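Local coordinates for ribokinase RBSK (Mycobacterium tuberculosis, PDB 3GO6), which probably catalyses the ATP- and magnesium-dependent phosphorylation of ribose at O-5, yielding ribose 5-phosphate for nucleotide and amino acid synthesis or the pentose phosphate pathway, at residues Pro210-Ile215 with Gly226-Phe231; Cys23-Val28 with Asp145-Gln150; Leu272-Ala277 with Ala297-Leu302; Thr33-Ala38 with Ala48-Arg53. All coordinates share one frame; numbering follows the deposited sequence.

How the interactions relate
Interactions 1 and 2 belong to one eight-stranded sheet: interaction 2 joins two of its parallel strands, 21-25 and 146-149, near the centre of the chain, and interaction 1 lies at the antiparallel hairpin end, their centres about 20 Å apart. Interaction 3 packs helix 265-282 against helix 295-303 and touches interaction 1 through Leu272, which meets Val214 and Phe231. Interaction 4 lies on the separate four-stranded sheet, the lid, its centre about 37 Å from that of interaction 1, on the other side of the chain's centre. Along the chain, interaction 4 falls between the two strands of interaction 2, followed by interactions 1 and 3. The lid is inserted early into a ribokinase alpha/beta body, ribose binding between them.

Interaction 1 of 4, residues Pro210-Ile215 with Gly226-Phe231; sequences PTHFVI and GADGVF
Thr211 meets Ala227 twice, through backbone and through side chain. Ala227 N donates to Thr211 O at 3.1 Å, and with a C=O...N angle of 167° the donor sits nearly on the extension of the carbonyl. The same oxygen lies 3.2 Å from Gly226 CA, a CA-H...O contact that the missing side chain of the glycine makes possible. With OG1 anti to its carbonyl carbon (chi1 -47°), Thr211 holds CG2 anti to its own N; this methyl reaches Ala227 CB at 4.0 Å and also lies over one face of the His212 ring, offset toward the rim. His212 CE1 approaches Ala227 CB obliquely, at 4.3 Å. Asp228 OD2 is no nearer to the imidazole than 4.5 Å from CE1, and each polar end has its partner elsewhere: His212 ND1 bonds Tyr224 OH, while Asp228 OD2 forms a salt bridge with Arg268. Gly226 to Gly229 is a type I beta turn closed by bonds in both directions, Gly229 N to Gly226 O (2.8 Å) and Gly226 N to Gly229 O, the mark of a two-residue hairpin loop. His212 and Gly226 pair as antiparallel, non-hydrogen-bonded residues. Strand 212-216 lies between strands 195-199 and 222-226 near the edge of the large sheet, where helix 265-282 packs on His212 and Val214 and helix 200-205 on Phe213 and Ile215.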
loop_
_atom_site.group_PDB
_atom_site.type_symbol
_atom_site.label_atom_id
_atom_site.label_comp_id
_atom_site.label_asym_id
_atom_site.label_seq_id
_atom_site.Cartn_x
_atom_site.Cartn_y
_atom_site.Cartn_z
ATOM N N PRO A 210 -29.349 -8.795 17.286
ATOM C CA PRO A 210 -30.192 -7.614 17.180
ATOM C C PRO A 210 -31.601 -8.016 16.800
ATOM O O PRO A 210 -31.858 -9.199 16.545
ATOM C CB PRO A 210 -29.549 -6.847 16.019
ATOM C CG PRO A 210 -29.085 -7.980 15.096
ATOM C CD PRO A 210 -28.562 -9.027 16.048
ATOM N N THR A 211 -32.504 -7.048 16.724
ATOM C CA THR A 211 -33.855 -7.330 16.258
ATOM C C THR A 211 -33.805 -7.955 14.860
ATOM O O THR A 211 -34.528 -8.916 14.581
ATOM C CB THR A 211 -34.705 -6.055 16.240
ATOM O OG1 THR A 211 -34.515 -5.367 17.479
ATOM C CG2 THR A 211 -36.196 -6.390 16.067
ATOM N N HIS A 212 -32.935 -7.421 13.998
ATOM C CA HIS A 212 -32.824 -7.881 12.616
ATOM C C HIS A 212 -31.347 -8.157 12.279
ATOM O O HIS A 212 -30.584 -7.214 12.076
ATOM C CB HIS A 212 -33.412 -6.827 11.672
ATOM C CG HIS A 212 -34.786 -6.371 12.060
ATOM N ND1 HIS A 212 -35.916 -7.137 11.839
ATOM C CD2 HIS A 212 -35.219 -5.227 12.644
ATOM C CE1 HIS A 212 -36.981 -6.488 12.280
ATOM N NE2 HIS A 212 -36.585 -5.328 12.776
ATOM N N PHE A 213 -30.951 -9.431 12.248
ATOM C CA PHE A 213 -29.572 -9.834 11.956
ATOM C C PHE A 213 -29.498 -10.150 10.459
ATOM O O PHE A 213 -30.174 -11.064 9.979
ATOM C CB PHE A 213 -29.164 -11.066 12.781
ATOM C CG PHE A 213 -27.714 -11.080 13.236
ATOM C CD1 PHE A 213 -26.727 -10.301 12.594
ATOM C CD2 PHE A 213 -27.327 -11.907 14.302
ATOM C CE1 PHE A 213 -25.398 -10.327 13.020
ATOM C CE2 PHE A 213 -25.999 -11.945 14.753
ATOM C CZ PHE A 213 -25.022 -11.153 14.114
ATOM N N VAL A 214 -28.712 -9.358 9.727
ATOM C CA VAL A 214 -28.577 -9.490 8.273
ATOM C C VAL A 214 -27.185 -10.018 7.993
ATOM O O VAL A 214 -26.183 -9.297 8.126
ATOM C CB VAL A 214 -28.823 -8.141 7.536
ATOM C CG1 VAL A 214 -28.659 -8.309 6.019
ATOM C CG2 VAL A 214 -30.222 -7.590 7.852
ATOM N N ILE A 215 -27.100 -11.287 7.629
ATOM C CA ILE A 215 -25.806 -11.920 7.466
ATOM C C ILE A 215 -25.543 -12.082 5.975
ATOM O O ILE A 215 -26.221 -12.844 5.298
ATOM C CB ILE A 215 -25.699 -13.285 8.206
ATOM C CG1 ILE A 215 -25.984 -13.138 9.707
ATOM C CG2 ILE A 215 -24.312 -13.898 8.033
ATOM C CD1 ILE A 215 -27.455 -13.355 10.030
ATOM N N GLY A 226 -34.169 -13.007 12.803
ATOM C CA GLY A 226 -34.701 -12.053 13.772
ATOM C C GLY A 226 -36.199 -12.112 13.929
ATOM O O GLY A 226 -36.815 -13.168 13.709
ATOM N N ALA A 227 -36.785 -10.965 14.280
ATOM C CA ALA A 227 -38.214 -10.861 14.554
ATOM C C ALA A 227 -39.102 -11.366 13.417
ATOM O O ALA A 227 -40.238 -11.779 13.669
ATOM C CB ALA A 227 -38.588 -9.422 14.913
ATOM N N ASP A 228 -38.604 -11.308 12.178
ATOM C CA ASP A 228 -39.364 -11.771 11.012
ATOM C C ASP A 228 -39.160 -13.262 10.736
ATOM O O ASP A 228 -39.664 -13.789 9.749
ATOM C CB ASP A 228 -39.007 -10.961 9.760
ATOM C CG ASP A 228 -39.491 -9.520 9.822
ATOM O OD1 ASP A 228 -40.337 -9.194 10.690
ATOM O OD2 ASP A 228 -39.024 -8.701 8.993
ATOM N N GLY A 229 -38.413 -13.931 11.604
ATOM C CA GLY A 229 -38.088 -15.338 11.420
ATOM C C GLY A 229 -36.692 -15.571 10.872
ATOM O O GLY A 229 -35.747 -14.867 11.236
ATOM N N VAL A 230 -36.581 -16.570 9.999
ATOM C CA VAL A 230 -35.309 -17.033 9.451
ATOM C C VAL A 230 -35.533 -17.336 7.976
ATOM O O VAL A 230 -36.376 -18.164 7.631
ATOM C CB VAL A 230 -34.796 -18.308 10.196
ATOM C CG1 VAL A 230 -33.582 -18.927 9.494
ATOM C CG2 VAL A 230 -34.459 -17.996 11.649
ATOM N N PHE A 231 -34.813 -16.631 7.103
ATOM C CA PHE A 231 -34.924 -16.839 5.660
ATOM C C PHE A 231 -33.687 -16.331 4.921
ATOM O O PHE A 231 -32.814 -15.667 5.509
ATOM C CB PHE A 231 -36.206 -16.220 5.069
ATOM C CG PHE A 231 -36.369 -14.733 5.321
ATOM C CD1 PHE A 231 -35.824 -13.791 4.438
ATOM C CD2 PHE A 231 -37.107 -14.273 6.415
ATOM C CE1 PHE A 231 -35.978 -12.419 4.661
ATOM C CE2 PHE A 231 -37.273 -12.894 6.650
ATOM C CZ PHE A 231 -36.708 -11.966 5.772
#

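Interaction 2 of 4, residues Cys23-Val28 with Asp145-Gln150; sequences CVVGSV and DVLLTQ
Val24 and Gln150 meet at a slant, the CG1 methyl of the valine 3.6 Å from Gln150 NE2. That methyl stands anti to the backbone N, on the side of the valine's carbonyl carbon. The glutamine chain bends at chi2 (73°) and turns its amide back across the neighbouring strand: OE1 comes to 3.2 Å from Gly26 CA, where no side chain intervenes. A water bridges the same OE1 to Ser27 OG, donating to both, and NE2 is held by Gln62, so both ends of this buried amide are engaged. Ser27 OG is itself bonded to Glu152, which lines the ribose pocket, and this places the contact close to the bound sugar. On the other side of the sheet Val25 and Leu147 also meet at a slant, with Val25 CG2 3.7 Å from Leu147 CD1. Thr149 belongs to this side too; its OG1, anti to N, donates to Val25 O at 2.7 Å, the hydroxyl lying 27° from the carbonyl plane. The backbones run parallel, their axes 4.7 Å apart and 24° from alignment, laced by Cys23 N to Val146 O, Leu148 N to Cys23 O (2.8 Å) and Val25 N to Leu148 O (2.9 Å). Helix 155-167 covers the side of Val25, Leu147 and Thr149; helix 58-68 covers that of Val24 and Leu148. Strands 72-76 and 171-175 flank the pair, the alpha/beta/alpha layering of a ribokinase body.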
loop_
_atom_site.group_PDB
_atom_site.type_symbol
_atom_site.label_atom_id
_atom_site.label_comp_id
_atom_site.label_asym_id
_atom_site.label_seq_id
_atom_site.Cartn_x
_atom_site.Cartn_y
_atom_site.Cartn_z
ATOM N N CYS A 23 -27.939 9.071 8.344
ATOM C CA CYS A 23 -26.702 9.584 8.933
ATOM C C CYS A 23 -25.661 8.463 9.084
ATOM O O CYS A 23 -25.914 7.448 9.755
ATOM C CB CYS A 23 -26.968 10.234 10.290
ATOM S SG CYS A 23 -25.427 10.675 11.118
ATOM N N VAL A 24 -24.510 8.626 8.431
ATOM C CA VAL A 24 -23.448 7.633 8.536
ATOM C C VAL A 24 -22.389 8.168 9.493
ATOM O O VAL A 24 -21.846 9.250 9.281
ATOM C CB VAL A 24 -22.816 7.319 7.160
ATOM C CG1 VAL A 24 -21.705 6.271 7.288
ATOM C CG2 VAL A 24 -23.892 6.873 6.172
ATOM N N VAL A 25 -22.099 7.417 10.544
ATOM C CA VAL A 25 -21.030 7.797 11.466
ATOM C C VAL A 25 -19.967 6.711 11.315
ATOM O O VAL A 25 -20.204 5.543 11.641
ATOM C CB VAL A 25 -21.537 7.905 12.944
ATOM C CG1 VAL A 25 -20.364 8.111 13.928
ATOM C CG2 VAL A 25 -22.543 9.056 13.100
ATOM N N GLY A 26 -18.810 7.076 10.776
ATOM C CA GLY A 26 -17.836 6.047 10.409
ATOM C C GLY A 26 -16.571 6.587 9.801
ATOM O O GLY A 26 -16.227 7.770 9.995
ATOM N N SER A 27 -15.876 5.721 9.069
ATOM C CA SER A 27 -14.508 5.986 8.675
ATOM C C SER A 27 -14.357 6.422 7.227
ATOM O O SER A 27 -15.186 6.110 6.365
ATOM C CB SER A 27 -13.679 4.723 8.885
ATOM O OG SER A 27 -14.328 3.669 8.210
ATOM N N VAL A 28 -13.277 7.147 6.975
ATOM C CA VAL A 28 -12.933 7.597 5.629
ATOM C C VAL A 28 -11.420 7.424 5.486
ATOM O O VAL A 28 -10.650 7.904 6.317
ATOM C CB VAL A 28 -13.440 9.066 5.335
ATOM C CG1 VAL A 28 -12.933 10.094 6.409
ATOM C CG2 VAL A 28 -13.102 9.509 3.883
ATOM N N ASP A 145 -33.439 9.371 9.911
ATOM C CA ASP A 145 -34.348 8.236 9.943
ATOM C C ASP A 145 -33.570 6.950 10.262
ATOM O O ASP A 145 -34.041 6.094 11.023
ATOM C CB ASP A 145 -35.059 8.146 8.595
ATOM C CG ASP A 145 -35.923 9.373 8.328
ATOM O OD1 ASP A 145 -36.581 9.838 9.283
ATOM O OD2 ASP A 145 -35.919 9.880 7.196
ATOM N N VAL A 146 -32.369 6.840 9.690
ATOM C CA VAL A 146 -31.489 5.684 9.934
ATOM C C VAL A 146 -30.072 6.163 10.270
ATOM O O VAL A 146 -29.488 6.948 9.517
ATOM C CB VAL A 146 -31.420 4.748 8.696
ATOM C CG1 VAL A 146 -30.491 3.539 8.955
ATOM C CG2 VAL A 146 -32.817 4.260 8.280
ATOM N N LEU A 147 -29.547 5.712 11.406
ATOM C CA LEU A 147 -28.114 5.824 11.687
ATOM C C LEU A 147 -27.409 4.565 11.170
ATOM O O LEU A 147 -27.806 3.454 11.492
ATOM C CB LEU A 147 -27.831 5.990 13.188
ATOM C CG LEU A 147 -26.387 5.633 13.606
ATOM C CD1 LEU A 147 -25.389 6.728 13.281
ATOM C CD2 LEU A 147 -26.291 5.237 15.050
ATOM N N LEU A 148 -26.380 4.737 10.344
ATOM C CA LEU A 148 -25.566 3.606 9.938
ATOM C C LEU A 148 -24.126 3.823 10.419
ATOM O O LEU A 148 -23.515 4.878 10.159
ATOM C CB LEU A 148 -25.659 3.411 8.411
ATOM C CG LEU A 148 -24.737 2.379 7.761
ATOM C CD1 LEU A 148 -25.001 0.972 8.302
ATOM C CD2 LEU A 148 -24.862 2.422 6.240
ATOM N N THR A 149 -23.585 2.835 11.123
ATOM C CA THR A 149 -22.247 2.957 11.682
ATOM C C THR A 149 -21.457 1.651 11.506
ATOM O O THR A 149 -22.050 0.609 11.218
ATOM C CB THR A 149 -22.312 3.433 13.172
ATOM O OG1 THR A 149 -21.033 3.913 13.585
ATOM C CG2 THR A 149 -22.764 2.319 14.095
ATOM N N GLN A 150 -20.129 1.731 11.602
ATOM C CA GLN A 150 -19.239 0.558 11.504
ATOM C C GLN A 150 -18.153 0.736 12.547
ATOM O O GLN A 150 -18.196 1.691 13.325
ATOM C CB GLN A 150 -18.592 0.368 10.105
ATOM C CG GLN A 150 -19.422 0.909 8.922
ATOM C CD GLN A 150 -19.415 2.451 8.866
ATOM O OE1 GLN A 150 -18.448 3.084 9.291
ATOM N NE2 GLN A 150 -20.490 3.042 8.349
HETATM O O HOH W 1 -16.028 2.710 10.483
#

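Interaction 3 of 4, residues Leu272-Ala277 with Ala297-Leu302; sequences LRRACA and AIDAAL
Arg274 and Asp299 form the polar part of the contact, a salt bridge between two helices. Arg274 NH1 donates to Asp299 OD1 at 2.5 Å, a short value, with the oxygen only 6° out of the guanidinium plane; NH2 reaches the same oxygen weakly at 3.1 Å. OD1 alone takes both bonds at the guanidinium edge, and the carboxylate plane is turned 55° from that of the guanidinium. A bend at chi3 puts NE in place, where it makes a weak hydrogen bond to Asn257. The helices cross nearly at right angles (99°), their axes 9.4 Å apart, and belong to the alpha/beta body of the PfkB fold: 265-282 carries Cys276, which contacts ADP in a nucleotide-bound form of this protein, and packs on helix 246-257 and strand 229-233, while 295-303 lies near the C-terminus. The apolar contacts lie beside the ion pair. Ile298 CG2 sits over the centre of one guanidinium face, 3.8 Å from CZ of Arg274. Leu302 splits its methyls: CD1 touches Arg274 CG at 3.5 Å, and CD2 lies 3.7 Å from Ala277 CB and as close to Arg273 O.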
loop_
_atom_site.group_PDB
_atom_site.type_symbol
_atom_site.label_atom_id
_atom_site.label_comp_id
_atom_site.label_asym_id
_atom_site.label_seq_id
_atom_site.Cartn_x
_atom_site.Cartn_y
_atom_site.Cartn_z
ATOM N N LEU A 272 -33.951 -5.577 1.815
ATOM C CA LEU A 272 -33.007 -6.703 1.635
ATOM C C LEU A 272 -32.794 -7.089 0.172
ATOM O O LEU A 272 -31.649 -7.294 -0.257
ATOM C CB LEU A 272 -33.429 -7.920 2.480
ATOM C CG LEU A 272 -33.377 -7.768 4.015
ATOM C CD1 LEU A 272 -34.298 -8.775 4.702
ATOM C CD2 LEU A 272 -31.940 -7.926 4.552
ATOM N N ARG A 273 -33.890 -7.166 -0.594
ATOM C CA ARG A 273 -33.804 -7.462 -2.034
ATOM C C ARG A 273 -32.983 -6.413 -2.781
ATOM O O ARG A 273 -32.150 -6.756 -3.616
ATOM C CB ARG A 273 -35.197 -7.595 -2.667
ATOM C CG ARG A 273 -35.839 -8.941 -2.334
ATOM C CD ARG A 273 -37.317 -9.009 -2.694
ATOM N NE ARG A 273 -37.837 -10.335 -2.360
ATOM C CZ ARG A 273 -39.125 -10.688 -2.355
ATOM N NH1 ARG A 273 -40.072 -9.804 -2.653
ATOM N NH2 ARG A 273 -39.465 -11.941 -2.044
ATOM N N ARG A 274 -33.240 -5.144 -2.490
ATOM C CA ARG A 274 -32.539 -4.051 -3.159
ATOM C C ARG A 274 -31.056 -4.049 -2.784
ATOM O O ARG A 274 -30.203 -3.863 -3.640
ATOM C CB ARG A 274 -33.206 -2.718 -2.819
ATOM C CG ARG A 274 -34.596 -2.588 -3.490
ATOM C CD ARG A 274 -35.306 -1.279 -3.182
ATOM N NE ARG A 274 -34.630 -0.161 -3.828
ATOM C CZ ARG A 274 -34.743 0.160 -5.117
ATOM N NH1 ARG A 274 -35.525 -0.558 -5.927
ATOM N NH2 ARG A 274 -34.057 1.197 -5.603
ATOM N N ALA A 275 -30.761 -4.271 -1.505
ATOM C CA ALA A 275 -29.376 -4.301 -1.032
ATOM C C ALA A 275 -28.628 -5.469 -1.682
ATOM O O ALA A 275 -27.474 -5.315 -2.120
ATOM C CB ALA A 275 -29.323 -4.372 0.524
ATOM N N CYS A 276 -29.296 -6.622 -1.794
ATOM C CA CYS A 276 -28.693 -7.796 -2.450
ATOM C C CYS A 276 -28.384 -7.512 -3.919
ATOM O O CYS A 276 -27.289 -7.827 -4.392
ATOM C CB CYS A 276 -29.588 -9.047 -2.323
ATOM S SG CYS A 276 -29.440 -9.882 -0.743
ATOM N N ALA A 277 -29.328 -6.892 -4.626
ATOM C CA ALA A 277 -29.109 -6.542 -6.030
ATOM C C ALA A 277 -27.980 -5.544 -6.199
ATOM O O ALA A 277 -27.150 -5.698 -7.090
ATOM C CB ALA A 277 -30.399 -6.004 -6.687
ATOM N N ALA A 297 -30.430 1.785 -11.709
ATOM C CA ALA A 297 -29.728 0.528 -12.008
ATOM C C ALA A 297 -30.167 -0.615 -11.086
ATOM O O ALA A 297 -30.271 -1.768 -11.519
ATOM C CB ALA A 297 -28.209 0.712 -11.949
ATOM N N ILE A 298 -30.405 -0.290 -9.816
ATOM C CA ILE A 298 -30.911 -1.252 -8.843
ATOM C C ILE A 298 -32.308 -1.740 -9.284
ATOM O O ILE A 298 -32.565 -2.955 -9.342
ATOM C CB ILE A 298 -30.970 -0.639 -7.414
ATOM C CG1 ILE A 298 -29.553 -0.270 -6.916
ATOM C CG2 ILE A 298 -31.651 -1.590 -6.436
ATOM C CD1 ILE A 298 -29.559 0.627 -5.665
ATOM N N ASP A 299 -33.189 -0.784 -9.593
ATOM C CA ASP A 299 -34.536 -1.077 -10.119
ATOM C C ASP A 299 -34.479 -2.001 -11.325
ATOM O O ASP A 299 -35.170 -3.014 -11.361
ATOM C CB ASP A 299 -35.266 0.205 -10.522
ATOM C CG ASP A 299 -35.625 1.070 -9.350
ATOM O OD1 ASP A 299 -35.649 0.557 -8.210
ATOM O OD2 ASP A 299 -35.896 2.275 -9.574
ATOM N N ALA A 300 -33.644 -1.635 -12.292
ATOM C CA ALA A 300 -33.472 -2.374 -13.540
ATOM C C ALA A 300 -32.967 -3.794 -13.330
ATOM O O ALA A 300 -33.396 -4.712 -14.031
ATOM C CB ALA A 300 -32.543 -1.618 -14.481
ATOM N N ALA A 301 -32.058 -3.974 -12.371
ATOM C CA ALA A 301 -31.517 -5.301 -12.052
ATOM C C ALA A 301 -32.555 -6.170 -11.355
ATOM O O ALA A 301 -32.582 -7.384 -11.537
ATOM C CB ALA A 301 -30.263 -5.178 -11.186
ATOM N N LEU A 302 -33.406 -5.548 -10.550
ATOM C CA LEU A 302 -34.499 -6.270 -9.917
ATOM C C LEU A 302 -35.587 -6.656 -10.931
ATOM O O LEU A 302 -36.104 -7.773 -10.869
ATOM C CB LEU A 302 -35.083 -5.481 -8.747
ATOM C CG LEU A 302 -34.237 -5.370 -7.472
ATOM C CD1 LEU A 302 -34.903 -4.397 -6.522
ATOM C CD2 LEU A 302 -34.059 -6.717 -6.806
#

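Interaction 4 of 4, residues Thr33-Ala38 with Ala48-Arg53; sequences TFVVDA and AASLTR
Phe34 lies beside Leu51, both side chains pointing the same way. Its CB is 4.0 Å from Ser50 O and near Ala48 CB; chi1 of -65° sets CG anti to the carbonyl carbon, beside the backbone N. CD1 meets Ala48 CB at 3.7 Å, in the ring plane at the edge. Every ring atom lies within 4.2 Å of Leu51 CD1, down to CZ at 3.6 Å, and the methyl stands 13° off the ring normal: a CH-pi contact over the centre of the face. The strands are antiparallel, Thr33 and Thr52 bonding N to O in both directions at 2.9 Å. On the side opposite Phe34, Thr33 OG1 and Thr52 OG1 share a water, each at 2.8 Å from it, and a second water joins Ser50 OG to Thr33 O. This antiparallel pair of the four-stranded lid also meets the second subunit, where Ile113 packs on Phe34 and Ala127 on Leu51. The chemistry therefore divides the contact: where Phe34 and Leu51 meet, its face is apolar and takes part in the dimer interface, whereas the other is hydrated, and there the Thr33 side chain comes within about 7 Å of the bound ribose, nearest atoms.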
loop_
_atom_site.group_PDB
_atom_site.type_symbol
_atom_site.label_atom_id
_atom_site.label_comp_id
_atom_site.label_asym_id
_atom_site.label_seq_id
_atom_site.Cartn_x
_atom_site.Cartn_y
_atom_site.Cartn_z
ATOM N N THR A 33 -5.389 0.152 -3.897
ATOM C CA THR A 33 -5.951 -1.121 -4.368
ATOM C C THR A 33 -4.959 -1.771 -5.327
ATOM O O THR A 33 -4.565 -1.163 -6.323
ATOM C CB THR A 33 -7.319 -0.950 -5.043
ATOM O OG1 THR A 33 -8.210 -0.211 -4.196
ATOM C CG2 THR A 33 -7.963 -2.320 -5.376
ATOM N N PHE A 34 -4.572 -3.005 -5.006
ATOM C CA PHE A 34 -3.573 -3.778 -5.736
ATOM C C PHE A 34 -4.263 -4.993 -6.347
ATOM O O PHE A 34 -5.027 -5.699 -5.665
ATOM C CB PHE A 34 -2.492 -4.316 -4.795
ATOM C CG PHE A 34 -1.629 -3.253 -4.137
ATOM C CD1 PHE A 34 -0.332 -3.033 -4.579
ATOM C CD2 PHE A 34 -2.096 -2.530 -3.042
ATOM C CE1 PHE A 34 0.506 -2.077 -3.963
ATOM C CE2 PHE A 34 -1.280 -1.563 -2.414
ATOM C CZ PHE A 34 0.017 -1.332 -2.876
ATOM N N VAL A 35 -3.985 -5.249 -7.624
ATOM C CA VAL A 35 -4.470 -6.486 -8.251
ATOM C C VAL A 35 -3.306 -7.468 -8.341
ATOM O O VAL A 35 -2.207 -7.097 -8.797
ATOM C CB VAL A 35 -5.116 -6.221 -9.635
ATOM C CG1 VAL A 35 -5.428 -7.556 -10.362
ATOM C CG2 VAL A 35 -6.378 -5.399 -9.478
ATOM N N VAL A 36 -3.544 -8.699 -7.872
ATOM C CA VAL A 36 -2.552 -9.777 -7.879
ATOM C C VAL A 36 -3.158 -11.049 -8.511
ATOM O O VAL A 36 -4.376 -11.134 -8.718
ATOM C CB VAL A 36 -2.080 -10.132 -6.433
ATOM C CG1 VAL A 36 -1.355 -8.925 -5.778
ATOM C CG2 VAL A 36 -3.254 -10.584 -5.564
ATOM N N ASP A 37 -2.315 -12.028 -8.822
ATOM C CA ASP A 37 -2.841 -13.340 -9.206
ATOM C C ASP A 37 -3.356 -14.080 -7.965
ATOM O O ASP A 37 -4.515 -14.475 -7.902
ATOM C CB ASP A 37 -1.776 -14.170 -9.924
ATOM C CG ASP A 37 -2.323 -15.508 -10.395
ATOM O OD1 ASP A 37 -3.324 -15.518 -11.165
ATOM O OD2 ASP A 37 -1.776 -16.545 -9.959
ATOM N N ALA A 38 -2.492 -14.212 -6.965
ATOM C CA ALA A 38 -2.837 -14.840 -5.693
ATOM C C ALA A 38 -2.543 -13.897 -4.516
ATOM O O ALA A 38 -1.537 -13.178 -4.521
ATOM C CB ALA A 38 -2.046 -16.135 -5.521
ATOM N N ALA A 48 2.542 -6.905 -7.603
ATOM C CA ALA A 48 1.181 -6.581 -8.048
ATOM C C ALA A 48 1.138 -6.248 -9.522
ATOM O O ALA A 48 2.090 -5.686 -10.068
ATOM C CB ALA A 48 0.609 -5.420 -7.258
ATOM N N ALA A 49 0.007 -6.561 -10.149
ATOM C CA ALA A 49 -0.228 -6.259 -11.552
ATOM C C ALA A 49 -0.567 -4.778 -11.775
ATOM O O ALA A 49 -0.231 -4.197 -12.817
ATOM C CB ALA A 49 -1.366 -7.148 -12.082
ATOM N N SER A 50 -1.244 -4.171 -10.794
ATOM C CA SER A 50 -1.688 -2.782 -10.891
ATOM C C SER A 50 -1.903 -2.205 -9.492
ATOM O O SER A 50 -2.039 -2.948 -8.520
ATOM C CB SER A 50 -2.983 -2.672 -11.692
ATOM O OG SER A 50 -4.064 -3.329 -11.035
ATOM N N LEU A 51 -1.904 -0.880 -9.412
ATOM C CA LEU A 51 -2.132 -0.161 -8.161
ATOM C C LEU A 51 -2.928 1.097 -8.488
ATOM O O LEU A 51 -2.572 1.851 -9.408
ATOM C CB LEU A 51 -0.799 0.212 -7.484
ATOM C CG LEU A 51 -0.858 1.283 -6.368
ATOM C CD1 LEU A 51 -1.740 0.802 -5.197
ATOM C CD2 LEU A 51 0.522 1.673 -5.867
ATOM N N THR A 52 -4.015 1.317 -7.762
ATOM C CA THR A 52 -4.729 2.592 -7.831
ATOM C C THR A 52 -4.774 3.229 -6.436
ATOM O O THR A 52 -4.669 2.532 -5.428
ATOM C CB THR A 52 -6.190 2.439 -8.330
ATOM O OG1 THR A 52 -6.946 1.647 -7.406
ATOM C CG2 THR A 52 -6.247 1.820 -9.738
ATOM N N ARG A 53 -4.920 4.550 -6.395
ATOM C CA ARG A 53 -5.033 5.296 -5.146
ATOM C C ARG A 53 -6.357 6.065 -5.232
ATOM O O ARG A 53 -6.488 6.971 -6.050
ATOM C CB ARG A 53 -3.820 6.235 -4.990
ATOM C CG ARG A 53 -3.851 7.099 -3.740
ATOM C CD ARG A 53 -2.556 7.915 -3.590
ATOM N NE ARG A 53 -2.632 8.768 -2.395
ATOM C CZ ARG A 53 -3.194 9.977 -2.356
ATOM N NH1 ARG A 53 -3.716 10.504 -3.453
ATOM N NH2 ARG A 53 -3.219 10.672 -1.210
HETATM O O HOH W 2 -5.269 -1.882 -8.977
HETATM O O HOH W 3 -7.539 2.405 -4.808
#